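Local coordinates for DNA polymerase (Pyrobaculum calidifontis, PDB 5MDN), which probably catalyses DNA synthesis, adding deoxyribonucleotides from their triphosphates to a growing DNA strand, at residues A44-C49 with I80-V85; V108-I113 with G386-N391; F168-Y173 with V187-K192; E307-P312 with L329-L334. All blocks are in the same frame, centred on the assembly; numbering follows the deposited sequence.

Interaction 1 of 4, residues A44-C49 with I80-V85; sequences AKCDKC and IFLKVV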
loop_
_atom_site.group_PDB
_atom_site.type_symbol
_atom_site.label_atom_id
_atom_site.label_comp_id
_atom_site.label_asym_id
_atom_site.label_seq_id
_atom_site.Cartn_x
_atom_site.Cartn_y
_atom_site.Cartn_z
ATOM N N ALA A 44 32.576 4.569 -5.191
ATOM C CA ALA A 44 33.328 3.463 -5.768
ATOM C C ALA A 44 34.364 3.024 -4.745
ATOM O O ALA A 44 35.208 3.825 -4.338
ATOM C CB ALA A 44 33.999 3.880 -7.078
ATOM N N LYS A 45 34.309 1.755 -4.341
ATOM C CA LYS A 45 35.187 1.252 -3.287
ATOM C C LYS A 45 36.530 0.866 -3.899
ATOM O O LYS A 45 36.624 -0.104 -4.659
ATOM C CB LYS A 45 34.524 0.087 -2.554
ATOM C CG LYS A 45 35.157 -0.237 -1.206
ATOM C CD LYS A 45 34.429 -1.369 -0.485
ATOM C CE LYS A 45 34.296 -2.626 -1.325
ATOM N NZ LYS A 45 33.471 -3.645 -0.613
ATOM N N CYS A 46 37.571 1.617 -3.551
ATOM C CA CYS A 46 38.888 1.488 -4.158
ATOM C C CYS A 46 39.818 0.623 -3.319
ATOM O O CYS A 46 39.832 0.716 -2.086
ATOM C CB CYS A 46 39.518 2.869 -4.352
ATOM S SG CYS A 46 39.623 3.822 -2.828
ATOM N N ASP A 47 40.593 -0.220 -3.997
ATOM C CA ASP A 47 41.743 -0.857 -3.366
ATOM C C ASP A 47 42.981 0.037 -3.413
ATOM O O ASP A 47 43.736 0.100 -2.436
ATOM C CB ASP A 47 42.013 -2.219 -4.021
ATOM C CG ASP A 47 42.298 -2.119 -5.512
ATOM O OD1 ASP A 47 42.783 -1.061 -5.975
ATOM O OD2 ASP A 47 42.038 -3.114 -6.224
ATOM N N LYS A 48 43.210 0.723 -4.531
ATOM C CA LYS A 48 44.145 1.840 -4.601
ATOM C C LYS A 48 43.369 3.071 -5.048
ATOM O O LYS A 48 42.575 2.997 -5.992
ATOM C CB LYS A 48 45.307 1.558 -5.562
ATOM C CG LYS A 48 46.525 0.899 -4.919
ATOM C CD LYS A 48 46.282 -0.568 -4.603
ATOM C CE LYS A 48 47.502 -1.185 -3.938
ATOM N NZ LYS A 48 47.347 -2.647 -3.702
ATOM N N CYS A 49 43.597 4.197 -4.377
ATOM C CA CYS A 49 42.787 5.398 -4.560
ATOM C C CYS A 49 43.566 6.422 -5.385
ATOM O O CYS A 49 44.517 7.036 -4.893
ATOM C CB CYS A 49 42.362 5.976 -3.211
ATOM S SG CYS A 49 43.689 6.151 -2.000
ATOM N N ILE A 80 37.620 3.532 2.553
ATOM C CA ILE A 80 37.834 4.644 1.633
ATOM C C ILE A 80 37.029 4.397 0.365
ATOM O O ILE A 80 36.940 3.259 -0.119
ATOM C CB ILE A 80 39.334 4.813 1.322
ATOM C CG1 ILE A 80 40.113 5.116 2.604
ATOM C CG2 ILE A 80 39.562 5.911 0.293
ATOM C CD1 ILE A 80 39.889 6.513 3.141
ATOM N N PHE A 81 36.446 5.463 -0.185
ATOM C CA PHE A 81 35.708 5.399 -1.438
ATOM C C PHE A 81 36.127 6.541 -2.353
ATOM O O PHE A 81 36.627 7.577 -1.907
ATOM C CB PHE A 81 34.187 5.486 -1.220
ATOM C CG PHE A 81 33.614 4.360 -0.415
ATOM C CD1 PHE A 81 33.276 3.163 -1.021
ATOM C CD2 PHE A 81 33.379 4.510 0.941
ATOM C CE1 PHE A 81 32.734 2.128 -0.290
ATOM C CE2 PHE A 81 32.837 3.478 1.678
ATOM C CZ PHE A 81 32.514 2.283 1.061
ATOM N N LEU A 82 35.918 6.327 -3.650
ATOM C CA LEU A 82 35.909 7.408 -4.624
ATOM C C LEU A 82 34.473 7.892 -4.797
ATOM O O LEU A 82 33.581 7.099 -5.110
ATOM C CB LEU A 82 36.485 6.949 -5.964
ATOM C CG LEU A 82 37.947 6.503 -5.997
ATOM C CD1 LEU A 82 38.398 6.273 -7.433
ATOM C CD2 LEU A 82 38.844 7.520 -5.307
ATOM N N LYS A 83 34.254 9.188 -4.597
ATOM C CA LYS A 83 32.935 9.790 -4.783
ATOM C C LYS A 83 32.893 10.401 -6.180
ATOM O O LYS A 83 33.298 11.544 -6.397
ATOM C CB LYS A 83 32.647 10.820 -3.695
ATOM C CG LYS A 83 31.272 11.461 -3.811
ATOM C CD LYS A 83 31.125 12.663 -2.892
ATOM C CE LYS A 83 29.687 13.162 -2.870
ATOM N NZ LYS A 83 29.557 14.468 -2.168
ATOM N N VAL A 84 32.396 9.624 -7.138
ATOM C CA VAL A 84 32.293 10.078 -8.520
ATOM C C VAL A 84 31.055 10.953 -8.651
ATOM O O VAL A 84 29.945 10.529 -8.316
ATOM C CB VAL A 84 32.228 8.888 -9.488
ATOM C CG1 VAL A 84 32.079 9.380 -10.919
ATOM C CG2 VAL A 84 33.459 8.005 -9.333
ATOM N N VAL A 85 31.241 12.172 -9.147
ATOM C CA VAL A 85 30.180 13.169 -9.221
ATOM C C VAL A 85 29.891 13.433 -10.694
ATOM O O VAL A 85 30.722 14.006 -11.409
ATOM C CB VAL A 85 30.559 14.462 -8.487
ATOM C CG1 VAL A 85 29.384 15.430 -8.476
ATOM C CG2 VAL A 85 31.013 14.149 -7.068
#
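The carbonyl oxygen of Ala44 is gripped twice: by a nearly straight hydrogen bond from Leu82 N to Ala44 O (2.7 Å, 169°) and by a weaker CA-H...O contact from Phe81 CA. The return bond, from Ala44 N to Leu82 O, is also 2.7 Å but more bent, and the two together make Ala44 and Leu82 a hydrogen-bonded pair between 41-46 and 77-86, the inner strands of a four-stranded antiparallel sheet flanked by 105-109 and 64-74. Alanine suits this buried position because its methyl group fits against the leucine, with Ala44 CB 4.1 Å from Leu82 CB. On the face that carries Lys45 and Phe81, the two side chains run alongside each other. Lys45 has CG anti to its backbone N (chi1 -163°), which brings its methylenes to the ring: Lys45 CG lies 3.5 Å from Phe81 CE1. The chain then bends at chi3 and carries NZ to the hydroxyl of Tyr109. An alanine in place of Phe81 would remove the ring and would probably leave the lysine's hydrocarbon part, together with Tyr109 and Val388, less well packed. Cys46 SG touches the branch methyl of Ile80 (SG to CG2 3.8 Å). Hydrogen bonding between the two segments is thus confined to the backbone, while the side chains meet through hydrocarbon and sulfur, with lysine serving as an apolar spacer that sends its charge elsewhere.

Interaction 2 of 4, residues V108-I113 with G386-N391; sequences VYEADI and GEVAPN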
loop_
_atom_site.group_PDB
_atom_site.type_symbol
_atom_site.label_atom_id
_atom_site.label_comp_id
_atom_site.label_asym_id
_atom_site.label_seq_id
_atom_site.Cartn_x
_atom_site.Cartn_y
_atom_site.Cartn_z
ATOM N N VAL A 108 30.766 -0.709 -6.708
ATOM C CA VAL A 108 30.141 0.608 -6.755
ATOM C C VAL A 108 28.873 0.579 -5.913
ATOM O O VAL A 108 28.189 -0.445 -5.820
ATOM C CB VAL A 108 29.829 1.050 -8.202
ATOM C CG1 VAL A 108 31.118 1.285 -8.972
ATOM C CG2 VAL A 108 28.968 0.010 -8.905
ATOM N N TYR A 109 28.564 1.714 -5.283
ATOM C CA TYR A 109 27.492 1.770 -4.300
ATOM C C TYR A 109 26.693 3.057 -4.448
ATOM O O TYR A 109 27.231 4.105 -4.816
ATOM C CB TYR A 109 28.045 1.660 -2.875
ATOM C CG TYR A 109 28.730 0.341 -2.598
ATOM C CD1 TYR A 109 27.992 -0.804 -2.330
ATOM C CD2 TYR A 109 30.114 0.239 -2.620
ATOM C CE1 TYR A 109 28.615 -2.014 -2.085
ATOM C CE2 TYR A 109 30.747 -0.966 -2.374
ATOM C CZ TYR A 109 29.992 -2.088 -2.107
ATOM O OH TYR A 109 30.613 -3.290 -1.862
ATOM N N GLU A 110 25.393 2.956 -4.153
ATOM C CA GLU A 110 24.466 4.091 -4.142
ATOM C C GLU A 110 24.384 4.789 -5.497
ATOM O O GLU A 110 24.204 6.007 -5.570
ATOM C CB GLU A 110 24.827 5.101 -3.049
ATOM C CG GLU A 110 24.880 4.514 -1.651
ATOM C CD GLU A 110 24.919 5.582 -0.576
ATOM O OE1 GLU A 110 24.709 6.768 -0.907
ATOM O OE2 GLU A 110 25.155 5.235 0.601
ATOM N N ALA A 111 24.511 4.032 -6.582
ATOM C CA ALA A 111 24.393 4.592 -7.920
ATOM C C ALA A 111 22.959 4.642 -8.430
ATOM O O ALA A 111 22.700 5.309 -9.438
ATOM C CB ALA A 111 25.253 3.791 -8.899
ATOM N N ASP A 112 22.025 3.957 -7.769
ATOM C CA ASP A 112 20.651 3.839 -8.241
ATOM C C ASP A 112 19.663 4.605 -7.364
ATOM O O ASP A 112 18.491 4.230 -7.270
ATOM C CB ASP A 112 20.244 2.370 -8.329
ATOM C CG ASP A 112 20.299 1.671 -6.987
ATOM O OD1 ASP A 112 21.167 2.030 -6.164
ATOM O OD2 ASP A 112 19.470 0.766 -6.755
ATOM N N ILE A 113 20.110 5.675 -6.714
ATOM C CA ILE A 113 19.236 6.475 -5.863
ATOM C C ILE A 113 18.693 7.621 -6.709
ATOM O O ILE A 113 19.464 8.415 -7.259
ATOM C CB ILE A 113 19.977 7.001 -4.621
ATOM C CG1 ILE A 113 20.072 5.937 -3.513
ATOM C CG2 ILE A 113 19.297 8.252 -4.074
ATOM C CD1 ILE A 113 20.831 4.681 -3.879
ATOM N N GLY A 386 26.816 8.404 8.438
ATOM C CA GLY A 386 28.034 8.229 7.671
ATOM C C GLY A 386 28.240 6.834 7.125
ATOM O O GLY A 386 29.387 6.411 6.948
ATOM N N GLU A 387 27.160 6.108 6.849
ATOM C CA GLU A 387 27.231 4.728 6.389
ATOM C C GLU A 387 26.865 4.650 4.915
ATOM O O GLU A 387 25.824 5.173 4.501
ATOM C CB GLU A 387 26.294 3.833 7.203
ATOM C CG GLU A 387 26.737 2.382 7.274
ATOM C CD GLU A 387 27.436 2.055 8.578
ATOM O OE1 GLU A 387 27.177 2.757 9.578
ATOM O OE2 GLU A 387 28.249 1.104 8.601
ATOM N N VAL A 388 27.718 3.999 4.131
ATOM C CA VAL A 388 27.415 3.723 2.732
ATOM C C VAL A 388 26.448 2.550 2.661
ATOM O O VAL A 388 26.585 1.564 3.394
ATOM C CB VAL A 388 28.711 3.444 1.949
ATOM C CG1 VAL A 388 28.417 2.729 0.639
ATOM C CG2 VAL A 388 29.455 4.746 1.686
ATOM N N ALA A 389 25.462 2.656 1.776
ATOM C CA ALA A 389 24.423 1.643 1.678
ATOM C C ALA A 389 24.899 0.459 0.837
ATOM O O ALA A 389 25.558 0.648 -0.188
ATOM C CB ALA A 389 23.158 2.235 1.064
ATOM N N PRO A 390 24.585 -0.769 1.255
ATOM C CA PRO A 390 24.861 -1.934 0.401
ATOM C C PRO A 390 24.024 -1.923 -0.872
ATOM O O PRO A 390 23.264 -0.982 -1.118
ATOM C CB PRO A 390 24.511 -3.129 1.300
ATOM C CG PRO A 390 24.491 -2.585 2.694
ATOM C CD PRO A 390 24.068 -1.157 2.577
ATOM N N ASN A 391 24.144 -2.969 -1.682
ATOM C CA ASN A 391 23.476 -3.051 -2.972
ATOM C C ASN A 391 22.303 -4.022 -2.929
ATOM O O ASN A 391 22.153 -4.823 -2.004
ATOM C CB ASN A 391 24.466 -3.455 -4.069
ATOM C CG ASN A 391 25.427 -2.341 -4.414
ATOM O OD1 ASN A 391 25.049 -1.169 -4.450
ATOM N ND2 ASN A 391 26.676 -2.700 -4.680
#
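Tyr109 and Asn391 cross at about a right angle, yet the planes of ring and amide are nearly parallel, 13° apart. The amide nitrogen does the touching, with Asn391 ND2 3.3 Å from Tyr109 CD1 in an oblique approach. What fixes the amide's rotation is the bond from Asn391 ND2 to Val108 O (2.9 Å, 160°), which runs nearly along the C=O axis and close to the amide plane. Asparagine suits the place because its amide offers an N-H to the strand carbonyl. Val388 meets the tyrosine nearer its root, also at about a right angle: its CG1 lies 3.7 Å from Tyr109 CB. Beyond the end of the strand, Glu110 adopts positive phi, and its extended side chain brings the carboxylate up to the other segment. There Glu110 OE2 uses its anti lone pair to accept from Ala389 N (2.9 Å, 159°), and the same oxygen lies 3.6 Å from Ala389 CB. Glu110 OE1 is held by a salt bridge to Arg118, which would be expected to keep the buried carboxylate ionised. An alanine at Glu110 would lose both grips and would probably leave Ala389 N and the Arg118 charge poorly satisfied. Tyr109 is tied through its backbone to Tyr43 on strand 41-46, Val108 packs on helix 92-100, and Val388 rests on Phe81 of strand 77-86; the segment following helix 370-384 is thereby joined to the four-stranded antiparallel sheet near the N terminus.

Interaction 3 of 4, residues F168-Y173 with V187-K192; sequences FDIEVY and VMLAVK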
loop_
_atom_site.group_PDB
_atom_site.type_symbol
_atom_site.label_atom_id
_atom_site.label_comp_id
_atom_site.label_asym_id
_atom_site.label_seq_id
_atom_site.Cartn_x
_atom_site.Cartn_y
_atom_site.Cartn_z
ATOM N N PHE A 168 -11.992 13.138 -6.388
ATOM C CA PHE A 168 -12.598 13.040 -7.707
ATOM C C PHE A 168 -12.864 11.582 -8.045
ATOM O O PHE A 168 -12.120 10.683 -7.639
ATOM C CB PHE A 168 -11.717 13.698 -8.779
ATOM C CG PHE A 168 -10.622 12.811 -9.305
ATOM C CD1 PHE A 168 -9.477 12.577 -8.563
ATOM C CD2 PHE A 168 -10.734 12.226 -10.557
ATOM C CE1 PHE A 168 -8.467 11.765 -9.055
ATOM C CE2 PHE A 168 -9.728 11.415 -11.054
ATOM C CZ PHE A 168 -8.595 11.185 -10.302
ATOM N N ASP A 169 -13.946 11.363 -8.788
ATOM C CA ASP A 169 -14.348 10.044 -9.249
ATOM C C ASP A 169 -14.829 10.165 -10.686
ATOM O O ASP A 169 -15.352 11.207 -11.091
ATOM C CB ASP A 169 -15.449 9.452 -8.355
ATOM C CG ASP A 169 -15.682 7.980 -8.612
ATOM O OD1 ASP A 169 -14.797 7.166 -8.275
ATOM O OD2 ASP A 169 -16.753 7.637 -9.153
ATOM N N ILE A 170 -14.652 9.093 -11.460
ATOM C CA ILE A 170 -15.092 9.065 -12.848
ATOM C C ILE A 170 -15.877 7.787 -13.110
ATOM O O ILE A 170 -15.755 6.792 -12.393
ATOM C CB ILE A 170 -13.917 9.167 -13.849
ATOM C CG1 ILE A 170 -13.187 7.827 -13.958
ATOM C CG2 ILE A 170 -12.948 10.269 -13.444
ATOM C CD1 ILE A 170 -12.133 7.798 -15.042
ATOM N N GLU A 171 -16.701 7.837 -14.155
ATOM C CA GLU A 171 -17.320 6.648 -14.721
ATOM C C GLU A 171 -17.247 6.720 -16.239
ATOM O O GLU A 171 -17.500 7.772 -16.833
ATOM C CB GLU A 171 -18.775 6.491 -14.261
ATOM C CG GLU A 171 -18.922 6.115 -12.791
ATOM C CD GLU A 171 -18.240 4.802 -12.436
ATOM O OE1 GLU A 171 -18.068 3.946 -13.330
ATOM O OE2 GLU A 171 -17.866 4.630 -11.255
ATOM N N VAL A 172 -16.896 5.597 -16.857
ATOM C CA VAL A 172 -16.593 5.523 -18.281
ATOM C C VAL A 172 -17.605 4.592 -18.932
ATOM O O VAL A 172 -17.945 3.550 -18.363
ATOM C CB VAL A 172 -15.146 5.044 -18.521
ATOM C CG1 VAL A 172 -14.915 4.750 -19.986
ATOM C CG2 VAL A 172 -14.152 6.076 -18.012
ATOM N N TYR A 173 -18.055 4.955 -20.138
ATOM C CA TYR A 173 -19.117 4.281 -20.884
ATOM C C TYR A 173 -19.060 2.757 -20.796
ATOM O O TYR A 173 -19.958 2.145 -20.211
ATOM C CB TYR A 173 -19.054 4.726 -22.346
ATOM C CG TYR A 173 -20.270 4.367 -23.160
ATOM C CD1 TYR A 173 -21.524 4.845 -22.809
ATOM C CD2 TYR A 173 -20.163 3.571 -24.291
ATOM C CE1 TYR A 173 -22.641 4.528 -23.551
ATOM C CE2 TYR A 173 -21.275 3.253 -25.041
ATOM C CZ TYR A 173 -22.513 3.729 -24.665
ATOM O OH TYR A 173 -23.621 3.409 -25.415
ATOM N N VAL A 187 -18.075 9.498 -19.207
ATOM C CA VAL A 187 -19.494 9.838 -19.136
ATOM C C VAL A 187 -19.765 10.836 -18.012
ATOM O O VAL A 187 -20.462 11.838 -18.210
ATOM C CB VAL A 187 -20.334 8.553 -18.987
ATOM C CG1 VAL A 187 -21.463 8.738 -17.983
ATOM C CG2 VAL A 187 -20.883 8.120 -20.342
ATOM N N MET A 188 -19.221 10.583 -16.821
ATOM C CA MET A 188 -19.430 11.461 -15.680
ATOM C C MET A 188 -18.131 11.607 -14.903
ATOM O O MET A 188 -17.299 10.696 -14.873
ATOM C CB MET A 188 -20.530 10.930 -14.747
ATOM C CG MET A 188 -21.945 11.338 -15.128
ATOM S SD MET A 188 -23.155 10.707 -13.948
ATOM C CE MET A 188 -24.611 11.639 -14.416
ATOM N N LEU A 189 -17.965 12.769 -14.277
ATOM C CA LEU A 189 -16.805 13.026 -13.427
ATOM C C LEU A 189 -17.250 13.963 -12.313
ATOM O O LEU A 189 -17.571 15.126 -12.575
ATOM C CB LEU A 189 -15.654 13.630 -14.230
ATOM C CG LEU A 189 -14.268 13.727 -13.584
ATOM C CD1 LEU A 189 -13.189 13.718 -14.658
ATOM C CD2 LEU A 189 -14.135 14.969 -12.718
ATOM N N ALA A 190 -17.264 13.465 -11.081
ATOM C CA ALA A 190 -17.600 14.278 -9.924
ATOM C C ALA A 190 -16.341 14.720 -9.192
ATOM O O ALA A 190 -15.309 14.045 -9.225
ATOM C CB ALA A 190 -18.509 13.519 -8.957
ATOM N N VAL A 191 -16.439 15.868 -8.529
ATOM C CA VAL A 191 -15.381 16.383 -7.672
ATOM C C VAL A 191 -16.002 16.836 -6.359
ATOM O O VAL A 191 -17.130 17.342 -6.334
ATOM C CB VAL A 191 -14.603 17.542 -8.338
ATOM C CG1 VAL A 191 -13.921 17.070 -9.614
ATOM C CG2 VAL A 191 -15.530 18.717 -8.636
ATOM N N LYS A 192 -15.275 16.629 -5.263
ATOM C CA LYS A 192 -15.678 17.114 -3.953
ATOM C C LYS A 192 -14.446 17.671 -3.255
ATOM O O LYS A 192 -13.336 17.162 -3.431
ATOM C CB LYS A 192 -16.333 16.008 -3.111
ATOM C CG LYS A 192 -17.002 16.509 -1.839
ATOM C CD LYS A 192 -17.766 15.402 -1.130
ATOM C CE LYS A 192 -18.206 15.837 0.261
ATOM N NZ LYS A 192 -19.286 16.860 0.217
#
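Strands 168-172 and 187-192 run antiparallel, their axes 4.7 Å apart at closest approach and 172° between directions, and a classic beta bulge ends the regular pairing where Val187 and Met188 both face Glu171. Glu171 O accepts from both, at 3.0 Å from Val187 N and 3.3 Å from Met188 N. Before the bulge, Asp169 and Ala190 exchange a pair of backbone bonds, with Asp169 N 3.0 Å from Ala190 O. On the face of Phe168, Ile170, Leu189 and Val191, branched and aromatic groups fill the interior. Ile170 CG1 sits in the crowded position, between the backbone N and the carbonyl carbon, and leads away; the touching is left to Ile170 CG2, 3.7 Å from Leu189 CD1 where the chains cross obliquely. Past the strand, Val187 CG2 meets the edge of the Tyr173 ring. The other face carries Asp169 and Glu171, in a sequence matching the Asp-Ile-Glu of the first exonuclease motif. Asp169 is a magnesium-binding residue, and its side chain lies about 3 Å from a bound magnesium ion at its nearest atoms; Asp236, on which Ile170 packs, belongs to the same metal site. The small Ala190 is flanked by Val333. In the RNase H-like exonuclease sheet, strand 226-229 continues beyond Phe168 and strand 198-202 beyond Leu189. Helices 209-222 and 232-247 cover the apolar face, and helix 326-356 covers that of Glu171 and Ala190.

Interaction 4 of 4, residues E307-P312 with L329-L334; sequences ERVLIP and LMRYVL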
loop_
_atom_site.group_PDB
_atom_site.type_symbol
_atom_site.label_atom_id
_atom_site.label_comp_id
_atom_site.label_asym_id
_atom_site.label_seq_id
_atom_site.Cartn_x
_atom_site.Cartn_y
_atom_site.Cartn_z
ATOM N N GLU A 307 -27.452 2.121 2.960
ATOM C CA GLU A 307 -28.041 3.448 2.829
ATOM C C GLU A 307 -27.533 4.182 1.591
ATOM O O GLU A 307 -27.500 5.417 1.571
ATOM C CB GLU A 307 -27.781 4.287 4.081
ATOM C CG GLU A 307 -28.252 3.662 5.385
ATOM C CD GLU A 307 -27.943 4.540 6.586
ATOM O OE1 GLU A 307 -27.681 5.751 6.388
ATOM O OE2 GLU A 307 -27.965 4.021 7.724
ATOM N N ARG A 308 -27.124 3.441 0.563
ATOM C CA ARG A 308 -26.366 3.996 -0.549
ATOM C C ARG A 308 -26.810 3.351 -1.853
ATOM O O ARG A 308 -27.156 2.168 -1.897
ATOM C CB ARG A 308 -24.852 3.790 -0.360
ATOM C CG ARG A 308 -24.026 4.234 -1.556
ATOM C CD ARG A 308 -23.074 3.138 -1.994
ATOM N NE ARG A 308 -22.137 3.597 -3.017
ATOM C CZ ARG A 308 -20.927 4.085 -2.774
ATOM N NH1 ARG A 308 -20.484 4.182 -1.528
ATOM N NH2 ARG A 308 -20.157 4.473 -3.780
ATOM N N VAL A 309 -26.807 4.155 -2.918
ATOM C CA VAL A 309 -27.144 3.662 -4.246
ATOM C C VAL A 309 -26.003 2.799 -4.765
ATOM O O VAL A 309 -24.822 3.139 -4.608
ATOM C CB VAL A 309 -27.433 4.844 -5.187
ATOM C CG1 VAL A 309 -27.747 4.357 -6.587
ATOM C CG2 VAL A 309 -28.573 5.692 -4.641
ATOM N N LEU A 310 -26.347 1.682 -5.403
ATOM C CA LEU A 310 -25.350 0.744 -5.914
ATOM C C LEU A 310 -25.762 0.276 -7.303
ATOM O O LEU A 310 -26.782 -0.403 -7.459
ATOM C CB LEU A 310 -25.176 -0.449 -4.975
ATOM C CG LEU A 310 -24.367 -0.197 -3.703
ATOM C CD1 LEU A 310 -24.337 -1.443 -2.838
ATOM C CD2 LEU A 310 -22.956 0.231 -4.069
ATOM N N ILE A 311 -24.968 0.640 -8.304
ATOM C CA ILE A 311 -25.162 0.187 -9.680
ATOM C C ILE A 311 -24.172 -0.941 -9.955
ATOM O O ILE A 311 -23.007 -0.854 -9.536
ATOM C CB ILE A 311 -24.982 1.341 -10.685
ATOM C CG1 ILE A 311 -26.269 2.156 -10.863
ATOM C CG2 ILE A 311 -24.485 0.829 -12.036
ATOM C CD1 ILE A 311 -26.746 2.867 -9.632
ATOM N N PRO A 312 -24.578 -2.015 -10.638
ATOM C CA PRO A 312 -23.585 -2.976 -11.136
ATOM C C PRO A 312 -22.638 -2.300 -12.113
ATOM O O PRO A 312 -23.042 -1.909 -13.211
ATOM C CB PRO A 312 -24.439 -4.057 -11.813
ATOM C CG PRO A 312 -25.748 -3.395 -12.104
ATOM C CD PRO A 312 -25.954 -2.391 -11.004
ATOM N N LEU A 329 -27.648 7.049 -11.674
ATOM C CA LEU A 329 -26.231 6.886 -11.973
ATOM C C LEU A 329 -25.422 8.059 -11.439
ATOM O O LEU A 329 -24.257 7.892 -11.064
ATOM C CB LEU A 329 -26.021 6.739 -13.480
ATOM C CG LEU A 329 -24.573 6.604 -13.966
ATOM C CD1 LEU A 329 -23.956 5.301 -13.479
ATOM C CD2 LEU A 329 -24.496 6.710 -15.482
ATOM N N MET A 330 -26.028 9.247 -11.392
ATOM C CA MET A 330 -25.355 10.403 -10.811
ATOM C C MET A 330 -25.137 10.212 -9.316
ATOM O O MET A 330 -24.017 10.373 -8.817
ATOM C CB MET A 330 -26.177 11.664 -11.074
ATOM C CG MET A 330 -25.422 12.964 -10.882
ATOM S SD MET A 330 -26.494 14.399 -11.080
ATOM C CE MET A 330 -25.449 15.465 -12.068
ATOM N N ARG A 331 -26.191 9.832 -8.588
ATOM C CA ARG A 331 -26.058 9.650 -7.146
ATOM C C ARG A 331 -25.093 8.522 -6.810
ATOM O O ARG A 331 -24.425 8.564 -5.770
ATOM C CB ARG A 331 -27.427 9.413 -6.513
ATOM C CG ARG A 331 -27.377 9.398 -5.002
ATOM C CD ARG A 331 -28.356 10.400 -4.426
ATOM N NE ARG A 331 -27.980 10.800 -3.072
ATOM C CZ ARG A 331 -28.381 11.924 -2.485
ATOM N NH1 ARG A 331 -29.177 12.767 -3.132
ATOM N NH2 ARG A 331 -27.987 12.207 -1.251
ATOM N N TYR A 332 -25.009 7.507 -7.671
ATOM C CA TYR A 332 -23.950 6.514 -7.538
ATOM C C TYR A 332 -22.581 7.183 -7.596
ATOM O O TYR A 332 -21.689 6.876 -6.796
ATOM C CB TYR A 332 -24.089 5.456 -8.635
ATOM C CG TYR A 332 -22.960 4.448 -8.694
ATOM C CD1 TYR A 332 -22.886 3.400 -7.783
ATOM C CD2 TYR A 332 -21.975 4.537 -9.670
ATOM C CE1 TYR A 332 -21.855 2.477 -7.838
ATOM C CE2 TYR A 332 -20.945 3.620 -9.733
ATOM C CZ TYR A 332 -20.889 2.591 -8.814
ATOM O OH TYR A 332 -19.866 1.674 -8.870
ATOM N N VAL A 333 -22.397 8.098 -8.550
ATOM C CA VAL A 333 -21.130 8.810 -8.674
ATOM C C VAL A 333 -20.907 9.727 -7.473
ATOM O O VAL A 333 -19.782 9.847 -6.972
ATOM C CB VAL A 333 -21.092 9.578 -10.008
ATOM C CG1 VAL A 333 -19.956 10.571 -10.026
ATOM C CG2 VAL A 333 -20.975 8.611 -11.171
ATOM N N LEU A 334 -21.969 10.379 -6.983
ATOM C CA LEU A 334 -21.819 11.248 -5.817
ATOM C C LEU A 334 -21.488 10.448 -4.563
ATOM O O LEU A 334 -20.658 10.875 -3.753
ATOM C CB LEU A 334 -23.082 12.081 -5.581
ATOM C CG LEU A 334 -23.277 13.407 -6.325
ATOM C CD1 LEU A 334 -22.042 14.288 -6.182
ATOM C CD2 LEU A 334 -23.631 13.206 -7.782
#
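At the margin of the exonuclease site, the loop leading to helix 316-320 is laid across the start of helix 326-356. Tyr332 carries most of the contact. Its CG is anti to the backbone N (chi1 174°), which sends the ring out from the helix beneath the loop. Ile311 covers one face by a CH-pi contact, its CB 4.2 Å from the ring centroid and 14° off the ring normal. While CB lies over the ring, the CG1-CD1 arm reaches back to the root of the tyrosine, with Ile311 CD1 3.8 Å from Tyr332 CB. At the ring edge, near its plane, Val309 O lies 3.7 Å from Tyr332 CD1. At the preceding residue of the helix, Val309 CG2 lies 3.9 Å from Arg331 CG, so that arginine offers hydrocarbon here. The two segments share no hydrogen bond; polar ties run instead to the next turn of the helix, where Arg308 forms a salt bridge with Asp336 and Val309 N makes a weak bond to Asp335. Arg308 would be expected to ease the repulsion between Asp336 and the nearby metal-binding Asp169. The Tyr332 side chain itself lies about 7 Å from a bound magnesium ion, nearest atoms. Tyr332 and Asp336, four residues apart on one helix, fit the tyrosine-and-aspartate pattern of the Exo III motif of family B polymerases with proofreading exonuclease domains.

In the fold
From the N terminus, interaction 1 comes first, closing a loop of 30 residues by pairing strands 41-46 and 77-86. Interaction 2 opens only afterwards and spans 272 residues, fastening the edge strand of the same sheet to the segment after helix 370-384. Interactions 3 and 4 both fall within that long span, one after the other, and none of the four cross. Interaction 3 joins two strands of the exonuclease sheet across 13 residues, and interaction 4 bridges 16 to set a loop on helix 326-356. The contacts form two touching pairs: 1 with 2, and 3 with 4, where the helix packs on the sheet. Interactions 2 and 3 have centres about 44 Å apart.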